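Local coordinates for VapB family protein (Caulobacter crescentus, PDB 5K8J) that acts as the antitoxin of a VapBC toxin-antitoxin pair, inhibiting the PIN-domain ribonuclease VapC, and probably binds DNA through its N-terminal domain, at residues 8-13 / 27-32; 33-38 / 48-53. All coordinates share one frame; numbering follows the deposited sequence.

Contact 1. Residues 8-13 / 27-32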
ATOM      1  N   ALA A   8       0.833  -0.045  10.382  1.00 62.07           N
ATOM      2  CA  ALA A   8       0.352   0.979   9.472  1.00 54.28           C
ATOM      3  C   ALA A   8       1.526   1.792   8.948  1.00 45.85           C
ATOM      4  O   ALA A   8       2.627   1.777   9.507  1.00 21.81           O
ATOM      5  CB  ALA A   8      -0.676   1.890  10.157  1.00 50.93           C
ATOM      6  N   ARG A   9       1.266   2.513   7.866  1.00 43.17           N
ATOM      7  CA  ARG A   9       2.273   3.280   7.156  1.00 40.92           C
ATOM      8  C   ARG A   9       1.683   4.647   6.848  1.00 41.00           C
ATOM      9  O   ARG A   9       0.489   4.757   6.557  1.00 45.04           O
ATOM     10  CB  ARG A   9       2.677   2.556   5.866  1.00 41.46           C
ATOM     11  CG  ARG A   9       4.024   2.929   5.301  1.00 48.45           C
ATOM     12  CD  ARG A   9       4.315   2.050   4.098  1.00 60.56           C
ATOM     13  NE  ARG A   9       5.070   2.764   3.069  1.00 70.95           N
ATOM     14  CZ  ARG A   9       6.226   2.364   2.541  1.00 71.08           C
ATOM     15  NH1 ARG A   9       6.811   3.112   1.608  1.00 69.90           N
ATOM     16  NH2 ARG A   9       6.795   1.225   2.921  1.00 68.28           N
ATOM     17  N   ALA A  10       2.507   5.686   6.929  1.00 32.62           N
ATOM     18  CA  ALA A  10       2.046   7.041   6.677  1.00 30.61           C
ATOM     19  C   ALA A  10       3.156   7.835   6.003  1.00 33.48           C
ATOM     20  O   ALA A  10       4.294   7.395   5.899  1.00 22.00           O
ATOM     21  CB  ALA A  10       1.609   7.730   7.974  1.00 30.47           C
ATOM     22  N   THR A  11       2.807   9.007   5.505  1.00 31.91           N
ATOM     23  CA  THR A  11       3.807   9.958   5.051  1.00 41.47           C
ATOM     24  C   THR A  11       3.519  11.276   5.741  1.00 44.63           C
ATOM     25  O   THR A  11       2.355  11.625   5.963  1.00 49.99           O
ATOM     26  CB  THR A  11       3.808  10.132   3.518  1.00 45.16           C
ATOM     27  OG1 THR A  11       2.463  10.302   3.048  1.00 52.99           O
ATOM     28  CG2 THR A  11       4.456   8.920   2.834  1.00 39.04           C
ATOM     29  N   GLY A  12       4.577  11.986   6.104  1.00 34.65           N
ATOM     30  CA  GLY A  12       4.418  13.252   6.785  1.00 38.15           C
ATOM     31  C   GLY A  12       5.549  14.220   6.512  1.00 37.14           C
ATOM     32  O   GLY A  12       6.419  13.965   5.679  1.00 33.97           O
ATOM     33  N   LYS A  13       5.546  15.340   7.223  1.00 46.63           N
ATOM     34  CA  LYS A  13       6.525  16.386   7.012  1.00 46.41           C
ATOM     35  C   LYS A  13       6.875  16.955   8.371  1.00 46.22           C
ATOM     36  O   LYS A  13       5.984  17.183   9.194  1.00 46.06           O
ATOM     37  CB  LYS A  13       5.969  17.473   6.084  1.00 52.52           C
ATOM     38  CG  LYS A  13       7.017  18.339   5.411  1.00 61.34           C
ATOM     39  CD  LYS A  13       6.389  19.167   4.290  1.00 66.32           C
ATOM     40  CE  LYS A  13       7.102  20.493   4.110  1.00 68.83           C
ATOM     41  NZ  LYS A  13       6.330  21.494   3.318  1.00 68.76           N
ATOM     42  N   ARG A  27      -2.957   8.489  14.332  1.00 36.14           N
ATOM     43  CA  ARG A  27      -3.577   7.625  15.334  1.00 32.74           C
ATOM     44  C   ARG A  27      -3.152   6.167  15.204  1.00 32.98           C
ATOM     45  O   ARG A  27      -2.891   5.496  16.209  1.00 39.49           O
ATOM     46  CB  ARG A  27      -5.098   7.758  15.214  1.00 34.39           C
ATOM     47  CG  ARG A  27      -5.902   7.099  16.292  1.00 42.15           C
ATOM     48  CD  ARG A  27      -7.369   7.496  16.138  1.00 50.55           C
ATOM     49  NE  ARG A  27      -7.986   7.817  17.424  1.00 59.99           N
ATOM     50  CZ  ARG A  27      -8.627   6.940  18.189  1.00 67.67           C
ATOM     51  NH1 ARG A  27      -8.753   5.676  17.806  1.00 66.19           N
ATOM     52  NH2 ARG A  27      -9.147   7.329  19.345  1.00 76.06           N
ATOM     53  N   ASP A  28      -3.088   5.641  13.978  1.00 23.91           N
ATOM     54  CA  ASP A  28      -2.754   4.224  13.813  1.00 33.42           C
ATOM     55  C   ASP A  28      -1.307   3.902  14.163  1.00 25.78           C
ATOM     56  O   ASP A  28      -0.978   2.728  14.352  1.00 33.30           O
ATOM     57  CB  ASP A  28      -3.015   3.769  12.376  1.00 54.29           C
ATOM     58  CG  ASP A  28      -4.482   3.838  11.996  1.00 75.55           C
ATOM     59  OD1 ASP A  28      -5.076   4.934  12.111  1.00 83.19           O
ATOM     60  OD2 ASP A  28      -5.039   2.798  11.578  1.00 80.28           O
ATOM     61  N   LEU A  29      -0.437   4.902  14.213  1.00 26.52           N
ATOM     62  CA  LEU A  29       0.983   4.701  14.461  1.00 28.77           C
ATOM     63  C   LEU A  29       1.395   5.191  15.843  1.00 30.16           C
ATOM     64  O   LEU A  29       2.528   4.936  16.259  1.00 24.21           O
ATOM     65  CB  LEU A  29       1.826   5.440  13.397  1.00 29.71           C
ATOM     66  CG  LEU A  29       1.801   4.969  11.936  1.00 36.63           C
ATOM     67  CD1 LEU A  29       0.529   5.369  11.185  1.00 48.38           C
ATOM     68  CD2 LEU A  29       2.991   5.530  11.223  1.00 34.30           C
ATOM     69  N   ALA A  30       0.509   5.888  16.553  1.00 26.94           N
ATOM     70  CA  ALA A  30       0.895   6.628  17.743  1.00 26.39           C
ATOM     71  C   ALA A  30       1.091   5.692  18.930  1.00 26.37           C
ATOM     72  O   ALA A  30       0.513   4.605  19.002  1.00 27.15           O
ATOM     73  CB  ALA A  30      -0.162   7.673  18.088  1.00 29.06           C
ATOM     74  N   PHE A  31       1.939   6.121  19.853  1.00 26.96           N
ATOM     75  CA  PHE A  31       2.166   5.414  21.105  1.00 30.43           C
ATOM     76  C   PHE A  31       1.307   6.044  22.189  1.00 37.81           C
ATOM     77  O   PHE A  31       0.883   7.194  22.081  1.00 39.32           O
ATOM     78  CB  PHE A  31       3.639   5.485  21.531  1.00 26.87           C
ATOM     79  CG  PHE A  31       4.579   4.728  20.636  1.00 22.18           C
ATOM     80  CD1 PHE A  31       5.219   5.367  19.584  1.00 24.13           C
ATOM     81  CD2 PHE A  31       4.839   3.383  20.857  1.00 21.05           C
ATOM     82  CE1 PHE A  31       6.097   4.666  18.755  1.00 23.75           C
ATOM     83  CE2 PHE A  31       5.711   2.673  20.040  1.00 22.09           C
ATOM     84  CZ  PHE A  31       6.331   3.313  18.982  1.00 23.72           C
ATOM     85  N   GLY A  32       1.065   5.288  23.250  1.00 30.98           N
ATOM     86  CA  GLY A  32       0.389   5.880  24.394  1.00 32.55           C
ATOM     87  C   GLY A  32       1.073   7.128  24.920  1.00 41.22           C
ATOM     88  O   GLY A  32       2.297   7.256  24.828  1.00 43.62           O
TER
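The flat group in this contact is the peptide joining Ala8 to Arg9, and the two methyls of Leu29 lie over one of its faces. Leu29 CD2 is 4.1 Å from Ala8 O and Leu29 CD1 4.4 Å from Arg9 N. The loop after strand 21-25 is thereby laid against strand 7-16, in what is consistent with the swapped-hairpin fold of AbrB-like antitoxin domains. In keeping with that fold, residues 8-13 form an antiparallel ladder with a strand of the second subunit, and Leu29 also packs on Leu39 of that chain. The contact is apolar and small, burying 169 Å². Ala8 and Ala10, alternate residues of the strand, both direct their methyls at the loop, and Leu29 CD1 meets the pair, 4.1 Å from Ala10 CB. Leu29 CG stands anti to the carbonyl carbon (chi1 -68°). The backbone oxygen of Leu29 is hydrogen-bonded to Arg41 of the second subunit. Ala8 CB touches both loop residues, Leu29 CD1 at 3.8 Å and Asp28 CB at 3.7 Å.

Contact 2. Residues 33-38 / 48-53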
ATOM      1  N   ALA A  33       0.300   8.049  25.506  1.00 50.35           N
ATOM      2  CA  ALA A  33       0.858   9.320  25.964  1.00 48.15           C
ATOM      3  C   ALA A  33       1.738   9.186  27.204  1.00 41.45           C
ATOM      4  O   ALA A  33       2.496  10.108  27.507  1.00 43.35           O
ATOM      5  CB  ALA A  33      -0.262  10.314  26.257  1.00 51.09           C
ATOM      6  N   ASP A  34       1.647   8.085  27.940  1.00 45.89           N
ATOM      7  CA  ASP A  34       2.506   7.875  29.099  1.00 48.08           C
ATOM      8  C   ASP A  34       3.640   6.905  28.810  1.00 50.30           C
ATOM      9  O   ASP A  34       4.375   6.536  29.732  1.00 53.01           O
ATOM     10  CB  ASP A  34       1.679   7.366  30.278  1.00 63.01           C
ATOM     11  CG  ASP A  34       0.656   8.381  30.755  1.00 73.94           C
ATOM     12  OD1 ASP A  34       0.976   9.592  30.756  1.00 70.59           O
ATOM     13  OD2 ASP A  34      -0.467   7.968  31.124  1.00 81.60           O
ATOM     14  N   VAL A  35       3.796   6.479  27.559  1.00 41.36           N
ATOM     15  CA  VAL A  35       4.854   5.544  27.194  1.00 38.29           C
ATOM     16  C   VAL A  35       6.142   6.326  26.983  1.00 40.70           C
ATOM     17  O   VAL A  35       6.235   7.165  26.081  1.00 35.51           O
ATOM     18  CB  VAL A  35       4.484   4.753  25.936  1.00 40.97           C
ATOM     19  CG1 VAL A  35       5.533   3.695  25.662  1.00 37.40           C
ATOM     20  CG2 VAL A  35       3.100   4.133  26.093  1.00 50.09           C
ATOM     21  N   GLU A  36       7.136   6.063  27.824  1.00 31.79           N
ATOM     22  CA  GLU A  36       8.479   6.547  27.547  1.00 23.56           C
ATOM     23  C   GLU A  36       9.014   5.839  26.311  1.00 20.43           C
ATOM     24  O   GLU A  36       8.869   4.621  26.176  1.00 22.54           O
ATOM     25  CB  GLU A  36       9.389   6.305  28.742  1.00 30.50           C
ATOM     26  CG  GLU A  36      10.766   6.925  28.581  1.00 47.20           C
ATOM     27  CD  GLU A  36      11.404   7.239  29.910  1.00 66.42           C
ATOM     28  OE1 GLU A  36      11.157   6.485  30.877  1.00 73.74           O
ATOM     29  OE2 GLU A  36      12.136   8.248  29.991  1.00 73.48           O
ATOM     30  N   LEU A  37       9.590   6.615  25.395  1.00 21.61           N
ATOM     31  CA  LEU A  37      10.106   6.101  24.135  1.00 19.41           C
ATOM     32  C   LEU A  37      11.608   6.296  24.076  1.00 19.70           C
ATOM     33  O   LEU A  37      12.158   7.265  24.620  1.00 22.21           O
ATOM     34  CB  LEU A  37       9.482   6.814  22.931  1.00 19.29           C
ATOM     35  CG  LEU A  37       7.954   6.754  22.886  1.00 23.99           C
ATOM     36  CD1 LEU A  37       7.426   7.632  21.770  1.00 28.55           C
ATOM     37  CD2 LEU A  37       7.485   5.369  22.710  1.00 22.02           C
ATOM     38  N   THR A  38      12.252   5.354  23.407  1.00 20.42           N
ATOM     39  CA  THR A  38      13.629   5.471  22.977  1.00 19.07           C
ATOM     40  C   THR A  38      13.637   5.836  21.490  1.00 18.53           C
ATOM     41  O   THR A  38      12.908   5.238  20.692  1.00 17.91           O
ATOM     42  CB  THR A  38      14.367   4.152  23.222  1.00 24.28           C
ATOM     43  OG1 THR A  38      14.531   3.961  24.638  1.00 27.25           O
ATOM     44  CG2 THR A  38      15.720   4.178  22.573  1.00 24.19           C
ATOM     45  N   ILE A  48      12.074   4.203  16.707  1.00 15.10           N
ATOM     46  CA  ILE A  48      11.394   4.644  17.927  1.00 16.10           C
ATOM     47  C   ILE A  48      10.641   3.454  18.515  1.00 15.26           C
ATOM     48  O   ILE A  48       9.959   2.731  17.783  1.00 15.71           O
ATOM     49  CB  ILE A  48      10.429   5.808  17.609  1.00 17.65           C
ATOM     50  CG1 ILE A  48      11.199   6.972  16.984  1.00 19.89           C
ATOM     51  CG2 ILE A  48       9.707   6.272  18.868  1.00 17.52           C
ATOM     52  CD1 ILE A  48      10.315   8.150  16.560  1.00 24.67           C
ATOM     53  N   TYR A  49      10.818   3.197  19.814  1.00 15.49           N
ATOM     54  CA  TYR A  49      10.172   2.047  20.438  1.00 15.72           C
ATOM     55  C   TYR A  49      10.064   2.313  21.935  1.00 17.76           C
ATOM     56  O   TYR A  49      10.709   3.228  22.461  1.00 18.64           O
ATOM     57  CB  TYR A  49      10.940   0.738  20.159  1.00 18.12           C
ATOM     58  CG  TYR A  49      12.366   0.730  20.595  1.00 18.52           C
ATOM     59  CD1 TYR A  49      12.707   0.326  21.888  1.00 20.93           C
ATOM     60  CD2 TYR A  49      13.377   1.140  19.751  1.00 20.16           C
ATOM     61  CE1 TYR A  49      14.021   0.342  22.326  1.00 25.48           C
ATOM     62  CE2 TYR A  49      14.709   1.155  20.183  1.00 25.32           C
ATOM     63  CZ  TYR A  49      15.014   0.739  21.465  1.00 29.72           C
ATOM     64  OH  TYR A  49      16.313   0.746  21.914  1.00 34.85           O
ATOM     65  N   PRO A  50       9.263   1.526  22.650  1.00 20.72           N
ATOM     66  CA  PRO A  50       9.064   1.786  24.086  1.00 25.00           C
ATOM     67  C   PRO A  50      10.337   1.513  24.871  1.00 22.82           C
ATOM     68  O   PRO A  50      10.971   0.470  24.699  1.00 23.58           O
ATOM     69  CB  PRO A  50       7.950   0.806  24.468  1.00 23.99           C
ATOM     70  CG  PRO A  50       7.230   0.556  23.205  1.00 29.85           C
ATOM     71  CD  PRO A  50       8.299   0.534  22.146  1.00 23.97           C
ATOM     72  N   SER A  51      10.707   2.458  25.736  1.00 23.85           N
ATOM     73  CA  SER A  51      11.855   2.273  26.618  1.00 25.09           C
ATOM     74  C   SER A  51      11.524   1.224  27.679  1.00 26.43           C
ATOM     75  O   SER A  51      10.638   1.437  28.514  1.00 29.69           O
ATOM     76  CB  SER A  51      12.226   3.593  27.292  1.00 26.19           C
ATOM     77  OG  SER A  51      12.525   4.596  26.348  1.00 36.33           O
ATOM     78  N   LYS A  52      12.235   0.095  27.656  1.00 29.76           N
ATOM     79  CA  LYS A  52      11.955  -1.002  28.576  1.00 31.39           C
ATOM     80  C   LYS A  52      13.231  -1.548  29.196  1.00 35.17           C
ATOM     81  O   LYS A  52      13.246  -2.674  29.702  1.00 44.46           O
ATOM     82  CB  LYS A  52      11.193  -2.115  27.861  1.00 25.24           C
ATOM     83  CG  LYS A  52       9.789  -1.705  27.408  1.00 27.43           C
ATOM     84  CD  LYS A  52       8.750  -1.869  28.487  1.00 38.61           C
ATOM     85  CE  LYS A  52       8.482  -3.354  28.773  1.00 61.84           C
ATOM     86  NZ  LYS A  52       7.797  -4.069  27.655  1.00 75.44           N
ATOM     87  N   GLY A  53      14.296  -0.770  29.168  1.00 29.17           N
ATOM     88  CA  GLY A  53      15.577  -1.214  29.658  1.00 31.17           C
ATOM     89  C   GLY A  53      16.595  -1.154  28.552  1.00 28.47           C
ATOM     90  O   GLY A  53      16.240  -1.214  27.375  1.00 31.92           O
TER
HETATM   91  O   HOH W   1       8.187   2.616  28.029  1.00 32.44           O
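Glu36 O is held twice, by Ser51 N at 2.9 Å, which comes from above the carbonyl plane, and by a water that donates to it at 2.8 Å; the same water donates to Ser51 O, closing a small bridge at the mouth of the beta hairpin formed by strands 37-42 and 45-50. Further into the hairpin, Thr38 and Tyr49 form an antiparallel hydrogen-bonded pair. Thr38 N reaches Tyr49 O at 2.8 Å, while Tyr49 N bonds in return to Thr38 O. Next to it, Leu37 and Pro50 are a non-hydrogen-bonded pair, where proline, lacking an N-H, costs the ladder nothing. Leu37 CD1 packs on Ile48 CG2, and Val35 CG1 on Pro50 CB. Tyr49 has CG between its backbone N and carbonyl carbon (chi1 57°), and its ring runs alongside the Thr38 side chain. Thr38 CB makes a CH-pi contact over one ring face, 4.1 Å from the ring centroid and offset toward the rim. Tyr49 also packs on Pro67 of the VapC chain. Thr38 CG2 lies 3.5 Å from Tyr49 OH, while on its other branch Thr38 OG1 shares a 2.7 Å hydrogen bond with Ser51 OG.

The two contacts follow one another along the chain, contact 1 closing at residue 32 just before contact 2 opens, and their centres are 15 Å apart. Contact 1 ties the loop to the N-terminal strand, contact 2 closes the hairpin that follows. Phe31 joins them: its CG lies 3.6 Å from Leu37 CD2, and its ring also packs on Ile48 and Pro50. Both contacts reach the second subunit, where strand 7-16 and the hairpin strands continue the sheet across the interface, as expected of an intertwined AbrB-like dimer. Helix 55-64 follows, and Lys52 NZ is hydrogen-bonded to Lys64 O of VapC, which suggests that contact 2 lies near where the dimerisation domain gives way to the toxin-binding part.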